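Long-range contacts in 2OG-Fe dioxygenase family protein (Methylibium petroleiphilum, PDB 3PL0), which probably acts as an iron- and 2-oxoglutarate-dependent dioxygenase built on the double-stranded beta-helix of the cupins: residues H70-T76 / R141-H147; L123-G128 / L241-Y245; L130-R135 / L211-Q215; E187-A193 / Q216-T222. One frame throughout, in Å; residues are numbered along the deposited sequence. Where two conformers were deposited one is given.

Contact 1: H70-T76 / R141-H147; sequences HGCFMQT and RWYIEAH
Glu145 OE1 is gripped by two histidines: His70 NE2 donates to it across the strands at 2.7 Å, and His90 ND1 is hydrogen-bonded to it as well. The acceptor offers His70 its anti lone pair and lies close to the plane of the imidazole, although ring and carboxylate are turned 54° against each other. His70 reaches it because CG stands anti to the backbone N (chi1 179°), which lays the ring alongside that of His147. The two rings are near parallel but slid apart, with His70 CD2 over one face of His147, 3.2 Å from its CE1. The backbones form an antiparallel ladder in which Gly71, Phe73 and Gln75 make hydrogen-bonded pairs with Ala146, Ile144 and Trp142. Ile144 N to Phe73 O, at 3.0 Å, is nearly straight. Phe73, Gln75, Trp142, Ile144 and Ala146 share one face of the sheet, where Ile144 CD1 packs 3.9 Å from Gln75 CB. Gln75 NE2 and Trp142 NE1 bond the carbonyls of Val125 and Gly128 on helix 118-134, while Gln75 OE1 is buried without a hydrogen-bond partner. Histidines thus suit a buried carboxylate: the bond limits the rotation of the His70 imidazole, while the opposite face answers helix carbonyls.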
# COMPACT_ATOMS: atom_id res chain seq x y z
N HIS A 70 4.74 -9.68 -5.77
CA HIS A 70 3.91 -8.85 -6.65
C HIS A 70 2.82 -9.69 -7.29
O HIS A 70 3.03 -10.87 -7.63
CB HIS A 70 4.82 -8.20 -7.69
CG HIS A 70 4.12 -7.32 -8.68
ND1 HIS A 70 4.33 -7.42 -10.04
CD2 HIS A 70 3.27 -6.28 -8.51
CE1 HIS A 70 3.61 -6.50 -10.66
NE2 HIS A 70 2.97 -5.78 -9.75
N GLY A 71 1.63 -9.12 -7.42
CA GLY A 71 0.53 -9.83 -8.04
C GLY A 71 -0.51 -8.84 -8.49
O GLY A 71 -0.65 -7.77 -7.88
N CYS A 72 -1.25 -9.20 -9.54
CA CYS A 72 -2.20 -8.26 -10.13
C CYS A 72 -3.57 -8.90 -10.34
O CYS A 72 -3.70 -10.15 -10.48
CB CYS A 72 -1.67 -7.73 -11.46
SG CYS A 72 -0.05 -6.89 -11.34
N PHE A 73 -4.57 -8.03 -10.37
CA PHE A 73 -5.93 -8.43 -10.39
C PHE A 73 -6.73 -7.44 -11.20
O PHE A 73 -6.27 -6.32 -11.45
CB PHE A 73 -6.47 -8.48 -8.96
CG PHE A 73 -5.63 -9.29 -8.03
CD1 PHE A 73 -4.48 -8.72 -7.45
CD2 PHE A 73 -5.94 -10.60 -7.72
CE1 PHE A 73 -3.68 -9.46 -6.60
CE2 PHE A 73 -5.14 -11.35 -6.86
CZ PHE A 73 -3.99 -10.76 -6.30
N MSE A 74 -7.92 -7.88 -11.58
CA MSE A 74 -8.94 -7.00 -12.14
C MSE A 74 -10.24 -7.20 -11.38
O MSE A 74 -10.70 -8.35 -11.15
CB MSE A 74 -9.15 -7.21 -13.65
CG MSE A 74 -10.00 -6.12 -14.36
SE MSE A 74 -9.95 -6.28 -16.34
CE MSE A 74 -10.97 -7.95 -16.48
N GLN A 75 -10.80 -6.07 -10.97
CA GLN A 75 -12.04 -6.05 -10.27
C GLN A 75 -13.06 -5.44 -11.19
O GLN A 75 -12.83 -4.39 -11.75
CB GLN A 75 -11.95 -5.19 -9.03
CG GLN A 75 -13.26 -5.12 -8.26
CD GLN A 75 -13.18 -4.28 -6.99
OE1 GLN A 75 -12.26 -3.51 -6.83
NE2 GLN A 75 -14.18 -4.40 -6.12
N THR A 76 -14.18 -6.14 -11.35
CA THR A 76 -15.35 -5.60 -12.01
C THR A 76 -16.37 -5.21 -10.94
O THR A 76 -16.64 -5.95 -10.01
CB THR A 76 -15.94 -6.63 -13.01
OG1 THR A 76 -14.87 -7.14 -13.83
CG2 THR A 76 -17.05 -6.01 -13.89
N ARG A 141 -14.14 -1.06 -14.16
CA ARG A 141 -13.05 -2.00 -13.88
C ARG A 141 -11.88 -1.31 -13.20
O ARG A 141 -11.43 -0.28 -13.67
CB ARG A 141 -12.48 -2.65 -15.15
CG ARG A 141 -13.42 -3.51 -15.96
CD ARG A 141 -12.66 -4.13 -17.11
NE ARG A 141 -13.53 -4.79 -18.09
CZ ARG A 141 -13.99 -6.04 -17.99
NH1 ARG A 141 -13.68 -6.81 -16.94
NH2 ARG A 141 -14.77 -6.53 -18.95
N TRP A 142 -11.39 -1.88 -12.12
CA TRP A 142 -10.12 -1.49 -11.56
C TRP A 142 -9.02 -2.49 -11.93
O TRP A 142 -9.21 -3.71 -11.86
CB TRP A 142 -10.18 -1.44 -10.01
CG TRP A 142 -10.95 -0.29 -9.38
CD1 TRP A 142 -12.00 -0.39 -8.51
CD2 TRP A 142 -10.68 1.09 -9.53
NE1 TRP A 142 -12.41 0.86 -8.12
CE2 TRP A 142 -11.63 1.79 -8.76
CE3 TRP A 142 -9.76 1.81 -10.28
CZ2 TRP A 142 -11.64 3.18 -8.66
CZ3 TRP A 142 -9.77 3.20 -10.20
CH2 TRP A 142 -10.71 3.86 -9.40
N TYR A 143 -7.86 -1.96 -12.26
CA TYR A 143 -6.64 -2.71 -12.42
C TYR A 143 -5.81 -2.49 -11.18
O TYR A 143 -5.39 -1.34 -10.89
CB TYR A 143 -5.89 -2.25 -13.66
CG TYR A 143 -6.75 -2.44 -14.89
CD1 TYR A 143 -7.70 -1.51 -15.25
CD2 TYR A 143 -6.66 -3.62 -15.65
CE1 TYR A 143 -8.53 -1.71 -16.38
CE2 TYR A 143 -7.45 -3.82 -16.75
CZ TYR A 143 -8.40 -2.87 -17.11
OH TYR A 143 -9.19 -3.06 -18.20
N ILE A 144 -5.61 -3.57 -10.45
CA ILE A 144 -5.07 -3.58 -9.07
C ILE A 144 -3.71 -4.27 -9.08
O ILE A 144 -3.58 -5.42 -9.55
CB ILE A 144 -6.01 -4.37 -8.10
CG1 ILE A 144 -7.43 -3.79 -8.15
CG2 ILE A 144 -5.44 -4.44 -6.67
CD1 ILE A 144 -8.45 -4.57 -7.34
N GLU A 145 -2.71 -3.61 -8.52
CA GLU A 145 -1.45 -4.28 -8.20
C GLU A 145 -1.28 -4.41 -6.68
O GLU A 145 -1.69 -3.51 -5.94
CB GLU A 145 -0.26 -3.54 -8.81
CG GLU A 145 -0.37 -3.35 -10.34
CD GLU A 145 0.92 -2.86 -11.03
OE1 GLU A 145 2.01 -3.44 -10.77
OE2 GLU A 145 0.82 -1.93 -11.87
N ALA A 146 -0.76 -5.54 -6.23
CA ALA A 146 -0.52 -5.78 -4.82
C ALA A 146 0.98 -5.92 -4.61
O ALA A 146 1.62 -6.72 -5.28
CB ALA A 146 -1.22 -7.01 -4.37
N HIS A 147 1.54 -5.17 -3.65
CA HIS A 147 2.95 -5.26 -3.34
C HIS A 147 3.15 -5.45 -1.83
O HIS A 147 3.24 -4.46 -1.07
CB HIS A 147 3.62 -3.95 -3.73
CG HIS A 147 3.48 -3.58 -5.16
ND1 HIS A 147 4.47 -3.86 -6.07
CD2 HIS A 147 2.51 -2.92 -5.84
CE1 HIS A 147 4.10 -3.40 -7.26
NE2 HIS A 147 2.91 -2.84 -7.14

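Contact 2: L123-G128 / L241-Y245; sequences LLVALG and LVLTY
The short segments of helix 123-128 and strand 241-245 pass 10.3 Å apart at their axes, their directions 45° from one another, and Leu241, Leu243 and Tyr245 turn to the helix. Leu243 does most of the apolar work. Its CD1 lies 3.8 Å from Leu124 CD1 and 3.9 Å from Leu127 CD1, the Leu124 and Leu127 side chains each crossing that of Leu243 at about a right angle, and Leu123 CD2 touches the same methyl group. Leu123 also meets Leu241 tip to tip, CD2 to CD2 at 4.0 Å. Branched leucines fit because each offers two methyls to fill the seam between helix and sheet. Tyr245 adds the polar link: its OH donates to Leu124 O at 2.7 Å, in the carbonyl plane on a lone pair. That oxygen keeps its helical bond from Gly128 N at 3.1 Å, so two donors hold it. The Tyr245 ring runs close past Gly128, CE2 to CA 3.5 Å, where a beta carbon would be tight; glycine therefore suits the position. Phe131 and Trp142 meet the same ring edge-to-face. A helix laid against the outside of a curved antiparallel sheet is typical of 2-oxoglutarate oxygenases with the double-stranded beta-helix fold.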
# COMPACT_ATOMS: atom_id res chain seq x y z
N LEU A 123 -10.75 -7.71 1.31
CA LEU A 123 -9.93 -6.52 1.34
C LEU A 123 -9.93 -5.82 -0.03
O LEU A 123 -10.35 -4.69 -0.13
CB LEU A 123 -8.49 -6.86 1.71
CG LEU A 123 -7.52 -5.66 1.88
CD1 LEU A 123 -8.04 -4.66 3.00
CD2 LEU A 123 -6.13 -6.14 2.14
N LEU A 124 -9.45 -6.49 -1.07
CA LEU A 124 -9.35 -5.83 -2.37
C LEU A 124 -10.69 -5.33 -2.90
O LEU A 124 -10.76 -4.27 -3.51
CB LEU A 124 -8.67 -6.69 -3.42
CG LEU A 124 -7.15 -6.72 -3.40
CD1 LEU A 124 -6.57 -7.20 -2.01
CD2 LEU A 124 -6.66 -7.61 -4.59
N VAL A 125 -11.75 -6.10 -2.70
CA VAL A 125 -13.06 -5.75 -3.23
C VAL A 125 -13.65 -4.53 -2.52
O VAL A 125 -14.13 -3.61 -3.18
CB VAL A 125 -14.03 -6.96 -3.16
CG1 VAL A 125 -15.52 -6.54 -3.38
CG2 VAL A 125 -13.63 -8.01 -4.22
N ALA A 126 -13.62 -4.53 -1.19
CA ALA A 126 -14.25 -3.48 -0.38
C ALA A 126 -13.60 -2.14 -0.68
O ALA A 126 -14.30 -1.11 -0.82
CB ALA A 126 -14.15 -3.79 1.15
N LEU A 127 -12.28 -2.16 -0.81
CA LEU A 127 -11.53 -0.94 -1.11
C LEU A 127 -11.82 -0.45 -2.54
O LEU A 127 -11.97 0.75 -2.78
CB LEU A 127 -10.02 -1.14 -0.90
CG LEU A 127 -9.55 -1.43 0.53
CD1 LEU A 127 -8.10 -1.80 0.45
CD2 LEU A 127 -9.79 -0.19 1.43
N GLY A 128 -11.93 -1.37 -3.48
CA GLY A 128 -12.34 -1.02 -4.86
C GLY A 128 -13.73 -0.39 -4.93
O GLY A 128 -13.95 0.57 -5.69
N LEU A 241 1.57 -3.66 3.14
CA LEU A 241 0.98 -4.10 1.88
C LEU A 241 0.53 -2.88 1.13
O LEU A 241 -0.34 -2.18 1.63
CB LEU A 241 -0.23 -4.96 2.15
CG LEU A 241 -1.01 -5.42 0.91
CD1 LEU A 241 -0.15 -6.29 -0.04
CD2 LEU A 241 -2.24 -6.17 1.39
N VAL A 242 1.06 -2.66 -0.07
CA VAL A 242 0.60 -1.55 -0.91
C VAL A 242 -0.30 -2.08 -2.03
O VAL A 242 0.08 -3.00 -2.77
CB VAL A 242 1.78 -0.77 -1.51
CG1 VAL A 242 1.28 0.35 -2.49
CG2 VAL A 242 2.67 -0.18 -0.35
N LEU A 243 -1.51 -1.53 -2.12
CA LEU A 243 -2.46 -1.91 -3.17
C LEU A 243 -2.70 -0.67 -4.02
O LEU A 243 -2.98 0.43 -3.48
CB LEU A 243 -3.79 -2.41 -2.57
CG LEU A 243 -3.79 -3.64 -1.63
CD1 LEU A 243 -5.16 -3.87 -0.93
CD2 LEU A 243 -3.34 -4.88 -2.37
N THR A 244 -2.58 -0.79 -5.33
CA THR A 244 -2.85 0.32 -6.18
C THR A 244 -4.05 0.00 -7.06
O THR A 244 -4.20 -1.13 -7.55
CB THR A 244 -1.64 0.71 -7.03
OG1 THR A 244 -1.33 -0.35 -7.93
CG2 THR A 244 -0.45 1.03 -6.17
N TYR A 245 -4.88 1.01 -7.27
CA TYR A 245 -6.04 0.89 -8.13
C TYR A 245 -5.94 1.91 -9.25
O TYR A 245 -5.73 3.12 -9.01
CB TYR A 245 -7.32 1.14 -7.31
CG TYR A 245 -7.61 0.07 -6.28
CD1 TYR A 245 -6.80 -0.07 -5.15
CD2 TYR A 245 -8.70 -0.78 -6.43
CE1 TYR A 245 -7.05 -1.05 -4.22
CE2 TYR A 245 -8.98 -1.76 -5.50
CZ TYR A 245 -8.13 -1.91 -4.40
OH TYR A 245 -8.42 -2.88 -3.48

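Contact 3: L130-R135 / L211-Q215; sequences LFAKLR and LLDDQ
An Asx turn at the end of strand 209-213 receives Arg135 in a salt bridge: Asp213 OD1 accepts from Gln215 N at 3.0 Å while the arginine grips the same carboxylate end-on. Arg135 NH1 bonds Asp213 OD2 and Arg135 NH2 bonds Asp213 OD1, each at 3.2 Å. Both oxygens lie near the guanidinium plane, though the carboxylate is tilted 40° from it; NH2 and Gln215 N reach OD1 from opposite faces of the carboxylate plane. A bend at chi3 (60°) brings the arginine's flat end round to the aspartate. The Gln215 amide is stacked almost parallel over one guanidinium face, its OE1 3.4 Å above the centre. Arginine suits because its flat cation can bond both carboxylate oxygens at its edge and still offer a face to the amide. A leucine in place of Arg135 would probably leave Asp213 without its charged mate and the Gln215 amide without the flat group it lies on. Farther along, the contact turns apolar: Leu130 CD1 meets Leu211 CD1 tip to tip and Phe131 CZ touches Leu211 CD2, each at 3.8 Å. Around it, Leu130 and Leu134 lean on helix 12-22, Phe131 stacks with Phe172 of strand 172-181, and Leu211 touches strand 24-27.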
# COMPACT_ATOMS: atom_id res chain seq x y z
N LEU A 130 -15.29 1.14 -2.48
CA LEU A 130 -15.18 2.46 -1.83
C LEU A 130 -14.58 3.50 -2.79
O LEU A 130 -15.19 4.56 -3.06
CB LEU A 130 -14.34 2.32 -0.58
CG LEU A 130 -14.15 3.58 0.29
CD1 LEU A 130 -13.69 3.20 1.70
CD2 LEU A 130 -13.09 4.48 -0.32
N PHE A 131 -13.44 3.15 -3.37
CA PHE A 131 -12.76 4.06 -4.30
C PHE A 131 -13.63 4.43 -5.54
O PHE A 131 -13.63 5.57 -5.96
CB PHE A 131 -11.43 3.45 -4.75
CG PHE A 131 -10.36 3.42 -3.67
CD1 PHE A 131 -10.18 4.47 -2.78
CD2 PHE A 131 -9.48 2.37 -3.62
CE1 PHE A 131 -9.18 4.45 -1.85
CE2 PHE A 131 -8.50 2.34 -2.67
CZ PHE A 131 -8.33 3.38 -1.79
N ALA A 132 -14.38 3.47 -6.08
CA ALA A 132 -15.28 3.75 -7.21
C ALA A 132 -16.39 4.73 -6.88
O ALA A 132 -16.92 5.38 -7.79
CB ALA A 132 -15.91 2.44 -7.74
N LYS A 133 -16.76 4.85 -5.60
CA LYS A 133 -17.73 5.86 -5.18
C LYS A 133 -17.18 7.26 -5.27
O LYS A 133 -17.96 8.19 -5.40
CB LYS A 133 -18.26 5.62 -3.77
CG LYS A 133 -19.07 4.36 -3.58
CD LYS A 133 -20.50 4.49 -4.16
N LEU A 134 -15.86 7.44 -5.25
CA LEU A 134 -15.29 8.80 -5.36
C LEU A 134 -15.08 9.15 -6.80
O LEU A 134 -15.39 10.27 -7.22
CB LEU A 134 -13.94 8.89 -4.70
CG LEU A 134 -13.92 9.16 -3.24
CD1 LEU A 134 -12.55 8.75 -2.69
CD2 LEU A 134 -14.24 10.63 -3.01
N ARG A 135 -14.46 8.22 -7.53
CA ARG A 135 -14.20 8.39 -8.95
C ARG A 135 -14.39 7.05 -9.65
O ARG A 135 -13.51 6.19 -9.63
CB ARG A 135 -12.78 8.90 -9.16
CG ARG A 135 -12.54 9.70 -10.40
CD ARG A 135 -11.38 10.67 -10.21
NE ARG A 135 -10.13 9.99 -9.90
CZ ARG A 135 -9.34 10.24 -8.84
NH1 ARG A 135 -9.66 11.18 -7.97
NH2 ARG A 135 -8.20 9.57 -8.66
N LEU A 211 -5.79 5.16 3.20
CA LEU A 211 -6.40 5.34 1.89
C LEU A 211 -5.94 6.66 1.31
O LEU A 211 -5.95 7.68 2.02
CB LEU A 211 -7.93 5.31 1.98
CG LEU A 211 -8.54 4.03 2.61
CD1 LEU A 211 -10.06 4.03 2.64
CD2 LEU A 211 -7.98 2.72 1.92
N LEU A 212 -5.50 6.66 0.04
CA LEU A 212 -4.96 7.84 -0.64
C LEU A 212 -5.62 8.04 -2.02
O LEU A 212 -5.78 7.11 -2.79
CB LEU A 212 -3.45 7.69 -0.90
CG LEU A 212 -2.52 7.44 0.29
CD1 LEU A 212 -1.14 6.93 -0.19
CD2 LEU A 212 -2.35 8.72 1.15
N ASP A 213 -6.01 9.27 -2.32
CA ASP A 213 -6.39 9.66 -3.67
C ASP A 213 -5.10 10.11 -4.30
O ASP A 213 -4.56 11.22 -4.06
CB ASP A 213 -7.40 10.78 -3.64
CG ASP A 213 -7.79 11.29 -5.01
OD1 ASP A 213 -7.12 10.98 -6.03
OD2 ASP A 213 -8.77 12.03 -5.05
N ASP A 214 -4.59 9.24 -5.14
CA ASP A 214 -3.26 9.43 -5.72
C ASP A 214 -3.15 10.65 -6.64
O ASP A 214 -2.05 11.04 -7.01
CB ASP A 214 -2.86 8.18 -6.49
CG ASP A 214 -1.39 8.10 -6.72
OD1 ASP A 214 -0.62 8.13 -5.71
OD2 ASP A 214 -1.00 8.06 -7.90
N GLN A 215 -4.28 11.23 -7.02
CA GLN A 215 -4.27 12.47 -7.82
C GLN A 215 -4.32 13.74 -6.96
O GLN A 215 -4.24 14.83 -7.48
CB GLN A 215 -5.44 12.45 -8.84
CG GLN A 215 -5.30 11.29 -9.87
CD GLN A 215 -6.42 11.27 -10.91
OE1 GLN A 215 -7.32 12.11 -10.92
NE2 GLN A 215 -6.38 10.28 -11.78

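Contact 4: E187-A193 / Q216-T222; sequences ETRVFDA and QVIHEST
Arg189 ties the two strands together through NE and NH1 of its guanidinium group. Across the ladder NH1 bonds Glu220 OE2 at 2.9 Å, the guanidinium and carboxylate planes nearly coplanar. Two residues back along the chain, Glu187 OE1 receives a straight bond of 2.8 Å from Arg189 NE (169° at the hydrogen). A bend at chi2 (92°) swings the arginine chain round to serve both acids, and Thr222 CG2 rests 3.4 Å above the guanidinium plane, offset toward its rim. With an alanine in place of Arg189, Glu220 would probably lose its cross-strand cation and be freer to turn, while Glu187 would keep Arg200. Glu220 carries its carboxylate past Phe191 as well, OE2 lying at the edge of that ring.

The backbone positions these groups. Thr222 closes a pair of bonds with Glu187, its OG1 accepting from Glu187 N at 2.9 Å and its N donating to Glu187 O at 2.8 Å. Arg189 with Glu220 and Phe191 with Ile218 are hydrogen-bonded pairs, and Ala193 N continues to Gln216 O at 2.9 Å. On the other face Val190 CG1 packs 3.8 Å from Val217 CB, and both valines touch Leu212. His219, on that face too, bonds Asp168 through NE2 and lies beside His166, a set consistent with the His-X-Asp...His iron site of the family.

Farther out, Glu187 OE2 forms a salt bridge with Arg200. The charges therefore gather at one end of the more open face, beside Phe191 and Ile218, where their pairing probably offsets them, whereas valines and a probable metal ligand occupy the inner one.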
# COMPACT_ATOMS: atom_id res chain seq x y z
N GLU A 187 7.68 6.67 10.12
CA GLU A 187 6.56 7.55 10.28
C GLU A 187 6.05 7.88 8.90
O GLU A 187 6.83 8.18 8.02
CB GLU A 187 7.06 8.83 10.93
CG GLU A 187 6.04 9.88 11.11
CD GLU A 187 6.64 11.10 11.78
OE1 GLU A 187 7.42 11.84 11.12
OE2 GLU A 187 6.31 11.27 12.99
N THR A 188 4.75 7.85 8.71
CA THR A 188 4.13 8.23 7.43
C THR A 188 3.94 9.73 7.40
O THR A 188 3.56 10.33 8.41
CB THR A 188 2.73 7.61 7.28
OG1 THR A 188 2.84 6.19 7.46
CG2 THR A 188 2.10 7.92 5.89
N ARG A 189 4.16 10.33 6.25
CA ARG A 189 3.65 11.68 5.98
C ARG A 189 2.78 11.72 4.72
O ARG A 189 3.12 11.07 3.71
CB ARG A 189 4.81 12.64 5.78
CG ARG A 189 5.52 13.01 7.05
CD ARG A 189 6.68 12.12 7.37
NE ARG A 189 7.55 12.67 8.41
CZ ARG A 189 8.55 13.50 8.17
NH1 ARG A 189 8.82 13.87 6.92
NH2 ARG A 189 9.30 13.95 9.15
N VAL A 190 1.69 12.49 4.79
CA VAL A 190 0.79 12.73 3.65
C VAL A 190 0.70 14.24 3.46
O VAL A 190 0.55 14.96 4.45
CB VAL A 190 -0.57 12.13 3.92
CG1 VAL A 190 -1.50 12.35 2.67
CG2 VAL A 190 -0.40 10.65 4.17
N PHE A 191 0.89 14.70 2.22
CA PHE A 191 0.79 16.11 1.92
C PHE A 191 -0.24 16.35 0.83
O PHE A 191 -0.32 15.60 -0.12
CB PHE A 191 2.12 16.65 1.41
CG PHE A 191 3.25 16.47 2.37
CD1 PHE A 191 3.53 17.45 3.30
CD2 PHE A 191 4.06 15.35 2.29
CE1 PHE A 191 4.59 17.31 4.19
CE2 PHE A 191 5.13 15.18 3.18
CZ PHE A 191 5.40 16.17 4.14
N ASP A 192 -0.97 17.44 0.94
CA ASP A 192 -1.72 18.01 -0.17
C ASP A 192 -0.81 18.20 -1.39
O ASP A 192 0.24 18.77 -1.28
CB ASP A 192 -2.21 19.40 0.23
CG ASP A 192 -3.20 20.00 -0.78
OD1 ASP A 192 -3.40 19.41 -1.84
OD2 ASP A 192 -3.75 21.09 -0.50
N ALA A 193 -1.20 17.70 -2.55
CA ALA A 193 -0.31 17.79 -3.69
C ALA A 193 -0.30 19.19 -4.21
O ALA A 193 0.61 19.51 -4.93
CB ALA A 193 -0.70 16.86 -4.78
N GLN A 216 -4.46 13.60 -5.65
CA GLN A 216 -4.64 14.78 -4.78
C GLN A 216 -3.62 14.92 -3.67
O GLN A 216 -3.45 15.99 -3.13
CB GLN A 216 -6.01 14.69 -4.15
CG GLN A 216 -7.13 14.96 -5.14
CD GLN A 216 -7.05 16.36 -5.70
OE1 GLN A 216 -6.91 17.32 -4.95
NE2 GLN A 216 -7.13 16.48 -7.03
N VAL A 217 -2.95 13.83 -3.30
CA VAL A 217 -1.97 13.84 -2.22
C VAL A 217 -0.71 13.11 -2.70
O VAL A 217 -0.73 12.36 -3.71
CB VAL A 217 -2.53 13.20 -0.94
CG1 VAL A 217 -3.75 13.97 -0.44
CG2 VAL A 217 -2.87 11.72 -1.19
N ILE A 218 0.38 13.43 -2.01
CA ILE A 218 1.64 12.70 -2.12
C ILE A 218 2.02 12.19 -0.73
O ILE A 218 1.51 12.66 0.29
CB ILE A 218 2.76 13.52 -2.78
CG1 ILE A 218 3.09 14.80 -1.96
CG2 ILE A 218 2.42 13.84 -4.29
CD1 ILE A 218 4.25 15.59 -2.54
N HIS A 219 2.89 11.19 -0.67
CA HIS A 219 3.18 10.59 0.61
C HIS A 219 4.58 10.00 0.65
O HIS A 219 5.31 9.99 -0.37
CB HIS A 219 2.10 9.55 0.94
CG HIS A 219 2.14 8.35 0.04
ND1 HIS A 219 2.71 7.15 0.43
CD2 HIS A 219 1.74 8.19 -1.24
CE1 HIS A 219 2.64 6.29 -0.58
NE2 HIS A 219 2.04 6.89 -1.60
N GLU A 220 4.98 9.54 1.83
CA GLU A 220 6.35 9.08 2.06
C GLU A 220 6.35 8.42 3.39
O GLU A 220 5.37 8.53 4.15
CB GLU A 220 7.36 10.25 2.01
CG GLU A 220 7.19 11.25 3.16
CD GLU A 220 8.13 12.41 3.12
OE1 GLU A 220 8.55 12.84 2.03
OE2 GLU A 220 8.36 12.97 4.21
N SER A 221 7.44 7.74 3.73
CA SER A 221 7.62 7.35 5.11
C SER A 221 9.06 7.51 5.47
O SER A 221 9.94 7.34 4.63
CB SER A 221 7.14 5.94 5.40
OG SER A 221 7.92 5.04 4.71
N THR A 222 9.31 7.80 6.74
CA THR A 222 10.66 8.03 7.20
C THR A 222 11.44 6.74 7.38
O THR A 222 10.87 5.70 7.61
CB THR A 222 10.67 8.81 8.49
OG1 THR A 222 10.13 8.01 9.53
CG2 THR A 222 9.87 10.15 8.28

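In the fold
Contacts 1, 2 and 3 are buried, while contact 4 is partly open. Contacts 2 and 3 share helix 118-134, which backs the large antiparallel sheet; the helix also bonds to contact 1, and strands 141-152 and 237-246 are neighbours. Contacts 1 and 4 are both antiparallel ladders but stand on opposite sides of the chain's centre, about 23 Å apart between centres. Their chemistry differs accordingly: contact 1 hides a carboxylate among histidines, contact 4 spreads a salt-bridge network over its more open face. Contact 2 relies on leucines and one tyrosine, contact 3 adds a charged end to an apolar one. Leu212 joins contacts 3 and 4, touching His219 and Val217.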